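Local coordinates for protein ORF14 (Streptomyces clavuligerus, PDB 2WPX) that is a tandem GNAT-type protein of the clavulanic acid biosynthesis pathway that binds acetyl-CoA and is probably an acyltransferase, at residues A[15-29]-A[40-52]. Residues are numbered along the deposited sequence; the frame is centred on the assembly and turned at random.
Sequences ANDDETVGQWLDLMA and PPCNVDMVGSLRF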
ATOM      1  N   ALA A  15     -11.276  17.321  -5.890  1.00 25.41           N
ATOM      2  CA  ALA A  15     -11.973  16.304  -6.659  1.00 25.48           C
ATOM      3  C   ALA A  15     -13.142  16.827  -7.474  1.00 27.46           C
ATOM      4  O   ALA A  15     -13.599  16.152  -8.378  1.00 28.30           O
ATOM      5  CB  ALA A  15     -12.420  15.193  -5.756  1.00 26.02           C
ATOM      6  N   ASN A  16     -13.645  18.001  -7.143  1.00 29.54           N
ATOM      7  CA  ASN A  16     -14.728  18.642  -7.901  1.00 32.73           C
ATOM      8  C   ASN A  16     -14.220  19.356  -9.168  1.00 32.64           C
ATOM      9  O   ASN A  16     -15.015  19.799 -10.005  1.00 34.72           O
ATOM     10  CB  ASN A  16     -15.428  19.660  -7.015  1.00 34.87           C
ATOM     11  CG  ASN A  16     -14.440  20.397  -6.116  1.00 37.09           C
ATOM     12  OD1 ASN A  16     -13.395  19.835  -5.753  1.00 38.43           O
ATOM     13  ND2 ASN A  16     -14.755  21.638  -5.746  1.00 36.89           N
ATOM     14  N   ASP A  17     -12.901  19.467  -9.300  1.00 30.03           N
ATOM     15  CA  ASP A  17     -12.322  20.136 -10.435  1.00 29.08           C
ATOM     16  C   ASP A  17     -12.080  19.093 -11.533  1.00 27.90           C
ATOM     17  O   ASP A  17     -10.992  18.580 -11.653  1.00 26.80           O
ATOM     18  CB  ASP A  17     -11.025  20.828  -9.997  1.00 27.18           C
ATOM     19  CG  ASP A  17     -10.358  21.612 -11.123  1.00 27.16           C
ATOM     20  OD1 ASP A  17      -9.513  22.481 -10.806  1.00 22.72           O
ATOM     21  OD2 ASP A  17     -10.658  21.360 -12.321  1.00 27.26           O
ATOM     22  N   ASP A  18     -13.096  18.784 -12.328  1.00 28.88           N
ATOM     23  CA  ASP A  18     -13.002  17.683 -13.278  1.00 29.14           C
ATOM     24  C   ASP A  18     -11.846  17.819 -14.268  1.00 27.98           C
ATOM     25  O   ASP A  18     -11.157  16.850 -14.559  1.00 27.37           O
ATOM     26  CB  ASP A  18     -14.309  17.460 -14.022  1.00 31.52           C
ATOM     27  CG  ASP A  18     -15.439  16.953 -13.121  1.00 36.03           C
ATOM     28  OD1 ASP A  18     -16.315  16.225 -13.633  1.00 42.62           O
ATOM     29  OD2 ASP A  18     -15.502  17.276 -11.919  1.00 38.58           O
ATOM     30  N   GLU A  19     -11.622  19.024 -14.762  1.00 29.30           N
ATOM     31  CA  GLU A  19     -10.552  19.271 -15.720  1.00 29.17           C
ATOM     32  C   GLU A  19      -9.197  18.937 -15.151  1.00 25.93           C
ATOM     33  O   GLU A  19      -8.468  18.159 -15.783  1.00 26.05           O
ATOM     34  CB  GLU A  19     -10.565  20.707 -16.271  1.00 31.62           C
ATOM     35  CG  GLU A  19      -9.364  21.006 -17.198  1.00 33.87           C
ATOM     36  CD  GLU A  19      -9.529  20.389 -18.605  1.00 40.38           C
ATOM     37  OE1 GLU A  19      -8.810  19.387 -18.891  1.00 36.40           O
ATOM     38  OE2 GLU A  19     -10.361  20.917 -19.429  1.00 43.97           O
ATOM     39  N   THR A  20      -8.869  19.503 -13.976  1.00 23.87           N
ATOM     40  CA  THR A  20      -7.621  19.182 -13.257  1.00 21.17           C
ATOM     41  C   THR A  20      -7.546  17.704 -12.809  1.00 19.51           C
ATOM     42  O   THR A  20      -6.501  17.078 -12.963  1.00 18.74           O
ATOM     43  CB  THR A  20      -7.319  20.136 -12.035  1.00 20.98           C
ATOM     44  OG1 THR A  20      -7.472  21.486 -12.439  1.00 21.81           O
ATOM     45  CG2 THR A  20      -5.876  20.011 -11.572  1.00 18.45           C
ATOM     46  N   VAL A  21      -8.628  17.131 -12.285  1.00 18.63           N
ATOM     47  CA  VAL A  21      -8.572  15.699 -11.960  1.00 18.03           C
ATOM     48  C   VAL A  21      -8.280  14.828 -13.169  1.00 17.86           C
ATOM     49  O   VAL A  21      -7.467  13.921 -13.074  1.00 16.04           O
ATOM     50  CB  VAL A  21      -9.858  15.137 -11.313  1.00 18.69           C
ATOM     51  CG1 VAL A  21      -9.693  13.661 -11.082  1.00 15.42           C
ATOM     52  CG2 VAL A  21     -10.148  15.849 -10.004  1.00 20.25           C
ATOM     53  N   GLY A  22      -8.978  15.090 -14.281  1.00 19.51           N
ATOM     54  CA  GLY A  22      -8.747  14.390 -15.544  1.00 20.29           C
ATOM     55  C   GLY A  22      -7.296  14.378 -16.010  1.00 20.27           C
ATOM     56  O   GLY A  22      -6.750  13.324 -16.368  1.00 19.56           O
ATOM     57  N   GLN A  23      -6.676  15.557 -16.007  1.00 20.72           N
ATOM     58  CA  GLN A  23      -5.229  15.681 -16.245  1.00 20.72           C
ATOM     59  C   GLN A  23      -4.351  14.917 -15.291  1.00 18.31           C
ATOM     60  O   GLN A  23      -3.371  14.350 -15.693  1.00 19.30           O
ATOM     61  CB  GLN A  23      -4.783  17.168 -16.309  1.00 20.67           C
ATOM     62  CG  GLN A  23      -4.938  17.648 -17.778  1.00 26.65           C
ATOM     63  CD  GLN A  23      -4.703  19.129 -17.962  1.00 29.46           C
ATOM     64  OE1 GLN A  23      -3.618  19.625 -17.665  1.00 30.57           O
ATOM     65  NE2 GLN A  23      -5.706  19.833 -18.482  1.00 27.48           N
ATOM     66  N   TRP A  24      -4.666  14.950 -14.025  1.00 17.08           N
ATOM     67  CA  TRP A  24      -3.908  14.184 -13.040  1.00 16.78           C
ATOM     68  C   TRP A  24      -4.010  12.661 -13.310  1.00 16.62           C
ATOM     69  O   TRP A  24      -2.997  11.903 -13.269  1.00 17.07           O
ATOM     70  CB  TRP A  24      -4.462  14.540 -11.670  1.00 15.91           C
ATOM     71  CG  TRP A  24      -3.913  13.816 -10.597  1.00 16.51           C
ATOM     72  CD1 TRP A  24      -2.644  13.863 -10.167  1.00 15.19           C
ATOM     73  CD2 TRP A  24      -4.625  12.945  -9.704  1.00 17.88           C
ATOM     74  NE1 TRP A  24      -2.490  13.035  -9.071  1.00 17.75           N
ATOM     75  CE2 TRP A  24      -3.707  12.491  -8.750  1.00 19.08           C
ATOM     76  CE3 TRP A  24      -5.935  12.485  -9.643  1.00 18.40           C
ATOM     77  CZ2 TRP A  24      -4.062  11.589  -7.725  1.00 20.44           C
ATOM     78  CZ3 TRP A  24      -6.295  11.622  -8.610  1.00 21.98           C
ATOM     79  CH2 TRP A  24      -5.346  11.154  -7.688  1.00 18.26           C
ATOM     80  N   LEU A  25      -5.228  12.214 -13.608  1.00 17.33           N
ATOM     81  CA  LEU A  25      -5.495  10.808 -13.930  1.00 16.52           C
ATOM     82  C   LEU A  25      -4.618  10.430 -15.137  1.00 17.40           C
ATOM     83  O   LEU A  25      -3.890   9.401 -15.086  1.00 18.10           O
ATOM     84  CB  LEU A  25      -6.996  10.584 -14.213  1.00 17.17           C
ATOM     85  CG  LEU A  25      -7.973  10.725 -13.038  1.00 16.23           C
ATOM     86  CD1 LEU A  25      -9.397  10.426 -13.459  1.00 13.93           C
ATOM     87  CD2 LEU A  25      -7.543   9.740 -11.947  1.00 12.01           C
ATOM     88  N   ASP A  26      -4.639  11.271 -16.182  1.00 16.40           N
ATOM     89  CA  ASP A  26      -3.784  11.095 -17.338  1.00 17.19           C
ATOM     90  C   ASP A  26      -2.284  11.130 -17.082  1.00 15.93           C
ATOM     91  O   ASP A  26      -1.525  10.361 -17.640  1.00 15.98           O
ATOM     92  CB  ASP A  26      -4.133  12.145 -18.370  1.00 19.01           C
ATOM     93  CG  ASP A  26      -5.504  11.936 -18.929  1.00 22.86           C
ATOM     94  OD1 ASP A  26      -6.078  12.870 -19.543  1.00 23.55           O
ATOM     95  OD2 ASP A  26      -6.025  10.812 -18.725  1.00 27.38           O
ATOM     96  N   LEU A  27      -1.828  12.080 -16.295  1.00 15.98           N
ATOM     97  CA  LEU A  27      -0.437  12.084 -15.920  1.00 15.44           C
ATOM     98  C   LEU A  27      -0.057  10.728 -15.333  1.00 16.06           C
ATOM     99  O   LEU A  27       1.027  10.199 -15.613  1.00 17.68           O
ATOM    100  CB  LEU A  27      -0.227  13.145 -14.862  1.00 14.90           C
ATOM    101  CG  LEU A  27       1.138  13.200 -14.168  1.00 14.83           C
ATOM    102  CD1 LEU A  27       2.108  13.741 -15.190  1.00 15.65           C
ATOM    103  CD2 LEU A  27       1.098  14.077 -12.910  1.00 10.36           C
ATOM    104  N   MET A  28      -0.916  10.173 -14.480  1.00 15.26           N
ATOM    105  CA  MET A  28      -0.578   8.921 -13.829  1.00 15.63           C
ATOM    106  C   MET A  28      -0.561   7.762 -14.831  1.00 16.40           C
ATOM    107  O   MET A  28       0.405   6.983 -14.863  1.00 17.88           O
ATOM    108  CB  MET A  28      -1.478   8.618 -12.609  1.00 13.77           C
ATOM    109  CG  MET A  28      -1.114   9.440 -11.385  1.00 12.88           C
ATOM    110  SD  MET A  28      -2.169   9.036  -9.984  1.00 12.01           S
ATOM    111  CE  MET A  28      -3.771   9.537 -10.610  1.00 11.82           C
ATOM    112  N   ALA A  29      -1.631   7.627 -15.608  1.00 17.11           N
ATOM    113  CA  ALA A  29      -1.711   6.586 -16.645  1.00 18.17           C
ATOM    114  C   ALA A  29      -0.479   6.605 -17.558  1.00 18.30           C
ATOM    115  O   ALA A  29       0.081   5.548 -17.907  1.00 20.37           O
ATOM    116  CB  ALA A  29      -2.980   6.789 -17.482  1.00 18.35           C
ATOM    117  N   PRO A  40      -1.930  -0.808 -13.394  1.00 14.96           N
ATOM    118  CA  PRO A  40      -2.385   0.536 -13.848  1.00 15.81           C
ATOM    119  C   PRO A  40      -3.260   1.207 -12.787  1.00 15.19           C
ATOM    120  O   PRO A  40      -3.955   0.546 -12.025  1.00 15.66           O
ATOM    121  CB  PRO A  40      -3.245   0.250 -15.084  1.00 15.40           C
ATOM    122  CG  PRO A  40      -2.742  -1.197 -15.577  1.00 17.35           C
ATOM    123  CD  PRO A  40      -2.284  -1.902 -14.324  1.00 15.68           C
ATOM    124  N   PRO A  41      -3.198   2.519 -12.720  1.00 16.08           N
ATOM    125  CA  PRO A  41      -3.993   3.274 -11.767  1.00 15.11           C
ATOM    126  C   PRO A  41      -5.409   3.046 -12.136  1.00 14.15           C
ATOM    127  O   PRO A  41      -5.704   3.023 -13.305  1.00 14.67           O
ATOM    128  CB  PRO A  41      -3.610   4.724 -12.052  1.00 15.43           C
ATOM    129  CG  PRO A  41      -2.268   4.638 -12.656  1.00 16.08           C
ATOM    130  CD  PRO A  41      -2.290   3.375 -13.497  1.00 16.70           C
ATOM    131  N   CYS A  42      -6.243   2.761 -11.140  1.00 14.21           N
ATOM    132  CA  CYS A  42      -7.696   2.713 -11.303  1.00 15.18           C
ATOM    133  C   CYS A  42      -8.267   4.102 -10.944  1.00 15.25           C
ATOM    134  O   CYS A  42      -8.111   4.600  -9.820  1.00 15.74           O
ATOM    135  CB  CYS A  42      -8.265   1.634 -10.371  1.00 15.20           C
ATOM    136  SG  CYS A  42     -10.002   1.710 -10.098  1.00 13.85           S
ATOM    137  N   ASN A  43      -8.928   4.708 -11.909  1.00 15.65           N
ATOM    138  CA  ASN A  43      -9.536   6.029 -11.740  1.00 15.90           C
ATOM    139  C   ASN A  43     -10.563   6.147 -10.648  1.00 16.02           C
ATOM    140  O   ASN A  43     -10.632   7.167  -9.974  1.00 16.21           O
ATOM    141  CB  ASN A  43     -10.078   6.507 -13.089  1.00 15.12           C
ATOM    142  CG  ASN A  43      -8.940   6.796 -14.053  1.00 17.19           C
ATOM    143  OD1 ASN A  43      -7.809   6.801 -13.642  1.00 16.23           O
ATOM    144  ND2 ASN A  43      -9.230   7.023 -15.312  1.00 21.11           N
ATOM    145  N   VAL A  44     -11.371   5.107 -10.480  1.00 15.91           N
ATOM    146  CA  VAL A  44     -12.249   5.028  -9.317  1.00 15.12           C
ATOM    147  C   VAL A  44     -11.459   5.104  -8.016  1.00 14.78           C
ATOM    148  O   VAL A  44     -11.705   5.972  -7.164  1.00 13.61           O
ATOM    149  CB  VAL A  44     -13.122   3.755  -9.405  1.00 16.12           C
ATOM    150  CG1 VAL A  44     -14.081   3.596  -8.131  1.00 13.59           C
ATOM    151  CG2 VAL A  44     -13.939   3.823 -10.756  1.00 13.74           C
ATOM    152  N   ASP A  45     -10.484   4.200  -7.875  1.00 14.89           N
ATOM    153  CA  ASP A  45      -9.569   4.232  -6.725  1.00 13.13           C
ATOM    154  C   ASP A  45      -8.950   5.619  -6.539  1.00 12.97           C
ATOM    155  O   ASP A  45      -9.001   6.214  -5.443  1.00 11.94           O
ATOM    156  CB  ASP A  45      -8.507   3.164  -6.944  1.00 13.69           C
ATOM    157  CG  ASP A  45      -7.530   3.045  -5.811  1.00 14.20           C
ATOM    158  OD1 ASP A  45      -6.392   2.615  -6.090  1.00 12.61           O
ATOM    159  OD2 ASP A  45      -7.887   3.338  -4.644  1.00 20.88           O
ATOM    160  N   MET A  46      -8.361   6.164  -7.606  1.00 12.70           N
ATOM    161  CA  MET A  46      -7.624   7.425  -7.451  1.00 12.63           C
ATOM    162  C   MET A  46      -8.501   8.607  -7.037  1.00 11.88           C
ATOM    163  O   MET A  46      -8.146   9.360  -6.136  1.00 11.26           O
ATOM    164  CB  MET A  46      -6.828   7.797  -8.700  1.00 11.59           C
ATOM    165  CG  MET A  46      -5.664   6.872  -9.018  1.00 15.91           C
ATOM    166  SD  MET A  46      -4.502   6.366  -7.712  1.00 20.64           S
ATOM    167  CE  MET A  46      -4.146   7.856  -6.962  1.00 12.64           C
ATOM    168  N   VAL A  47      -9.625   8.757  -7.727  1.00 10.78           N
ATOM    169  CA  VAL A  47     -10.484   9.870  -7.482  1.00 10.83           C
ATOM    170  C   VAL A  47     -11.079   9.722  -6.101  1.00 11.96           C
ATOM    171  O   VAL A  47     -11.234  10.706  -5.386  1.00 13.26           O
ATOM    172  CB  VAL A  47     -11.601  10.024  -8.564  1.00 11.44           C
ATOM    173  CG1 VAL A  47     -12.622  11.139  -8.114  1.00  9.03           C
ATOM    174  CG2 VAL A  47     -10.973  10.319  -9.955  1.00  7.00           C
ATOM    175  N   GLY A  48     -11.393   8.503  -5.698  1.00 11.34           N
ATOM    176  CA  GLY A  48     -11.889   8.328  -4.360  1.00 12.01           C
ATOM    177  C   GLY A  48     -10.769   8.594  -3.388  1.00 13.30           C
ATOM    178  O   GLY A  48     -11.053   8.976  -2.252  1.00 13.93           O
ATOM    179  N   SER A  49      -9.509   8.398  -3.807  1.00 12.55           N
ATOM    180  CA  SER A  49      -8.401   8.683  -2.885  1.00 14.21           C
ATOM    181  C   SER A  49      -8.273  10.187  -2.552  1.00 15.37           C
ATOM    182  O   SER A  49      -7.546  10.567  -1.607  1.00 17.24           O
ATOM    183  CB  SER A  49      -7.061   8.162  -3.387  1.00 12.82           C
ATOM    184  OG  SER A  49      -6.498   9.040  -4.352  1.00 13.54           O
ATOM    185  N   LEU A  50      -8.987  11.036  -3.278  1.00 14.16           N
ATOM    186  CA  LEU A  50      -8.970  12.470  -2.979  1.00 14.15           C
ATOM    187  C   LEU A  50     -10.071  12.818  -1.987  1.00 13.56           C
ATOM    188  O   LEU A  50      -9.978  13.844  -1.304  1.00 13.51           O
ATOM    189  CB  LEU A  50      -9.208  13.310  -4.257  1.00 13.80           C
ATOM    190  CG  LEU A  50      -8.215  13.188  -5.398  1.00 14.72           C
ATOM    191  CD1 LEU A  50      -8.822  13.870  -6.650  1.00 13.23           C
ATOM    192  CD2 LEU A  50      -6.855  13.790  -5.004  1.00 11.29           C
ATOM    193  N   ARG A  51     -11.108  11.975  -1.923  1.00 12.70           N
ATOM    194  CA  ARG A  51     -12.305  12.300  -1.176  1.00 13.13           C
ATOM    195  C   ARG A  51     -12.326  11.632   0.209  1.00 13.42           C
ATOM    196  O   ARG A  51     -12.908  12.143   1.185  1.00 12.36           O
ATOM    197  CB  ARG A  51     -13.523  11.890  -2.002  1.00 14.25           C
ATOM    198  CG  ARG A  51     -13.593  12.559  -3.422  1.00 15.77           C
ATOM    199  CD  ARG A  51     -15.058  12.662  -3.960  1.00 20.35           C
ATOM    200  NE  ARG A  51     -15.542  11.345  -4.345  0.50 19.12           N
ATOM    201  CZ  ARG A  51     -16.808  10.930  -4.303  0.50 18.50           C
ATOM    202  NH1 ARG A  51     -17.799  11.714  -3.859  0.50 18.15           N
ATOM    203  NH2 ARG A  51     -17.078   9.697  -4.696  0.50 16.02           N
ATOM    204  N   PHE A  52     -11.654  10.482   0.266  1.00 12.33           N
ATOM    205  CA  PHE A  52     -11.749   9.555   1.386  1.00 12.71           C
ATOM    206  C   PHE A  52     -10.373   9.181   1.857  1.00 12.53           C
ATOM    207  O   PHE A  52      -9.717   8.356   1.249  1.00 11.68           O
ATOM    208  CB  PHE A  52     -12.483   8.299   0.969  1.00 12.36           C
ATOM    209  CG  PHE A  52     -13.801   8.564   0.341  1.00 10.87           C
ATOM    210  CD1 PHE A  52     -13.979   8.398  -1.008  1.00 11.34           C
ATOM    211  CD2 PHE A  52     -14.879   8.971   1.113  1.00  8.19           C
ATOM    212  CE1 PHE A  52     -15.264   8.644  -1.589  1.00 12.20           C
ATOM    213  CE2 PHE A  52     -16.109   9.214   0.554  1.00  8.93           C
ATOM    214  CZ  PHE A  52     -16.302   9.049  -0.807  1.00 10.62           C
TER
HETATM  215  O   HOH W   1      -5.469   6.995 -14.874  1.00 17.47           O
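Leu25 and Asn43, Ala15 and Leu50, and Ala29 and Pro41 mark where the backbones of 15-29 and 40-52 come closest. The helical parts, 18-29 and 43-51, run in broadly opposing directions but steeply inclined, with 128° between their N-to-C directions, and their axes approach to 10.9 Å, a gap filled by side chains. Met46 is shared by Trp24, Leu25 and Met28. Bent at chi2 and chi3, its chain turns CE toward the six-membered end of the Trp24 indole, 3.6 Å from Trp24 CH2, while its own carbonyl oxygen lies at the ring edge, in plane. The indole reaches this position because Trp24 CG is anti to the backbone N (chi1 175°). Met28 meets Met46 tip to tip, Met28 CE standing 3.6 Å from Met46 CG; the same methyl lies over the centre of one Trp24 face, 3.4 Å above the plane. Leu25 divides its branches: CD1 packs 3.8 Å from Val47 CG2, and CD2 touches both Asn43 OD1 and Met46 CB. Further along, the Val21 and Val47 side chains cross at about a right angle, with Val21 CG1 against Val47 CG2, and Leu50 CD1 is inserted between Ala15 CB, Val21 CG2 and Trp24 CZ3. Both helices have capped N-termini: Asp17 accepts from Thr20 N, and Cys42 SG from Asp45 N. In the first GNAT domain, these are the two helices following the first strand; Trp24 also packs on Val63 and Ala73 of the adjoining strands, and the side chain of Met28 is about 9 Å from bound acetyl-CoA. Asp45 forms salt bridges with Arg231 and Arg233 in the C-terminal half. Between the segments the chemistry is therefore mainly apolar, with a polar link through one water that donates to Leu25 O (2.9 Å) and Asn43 OD1 (2.7 Å), implying cohesion chiefly by side-chain packing.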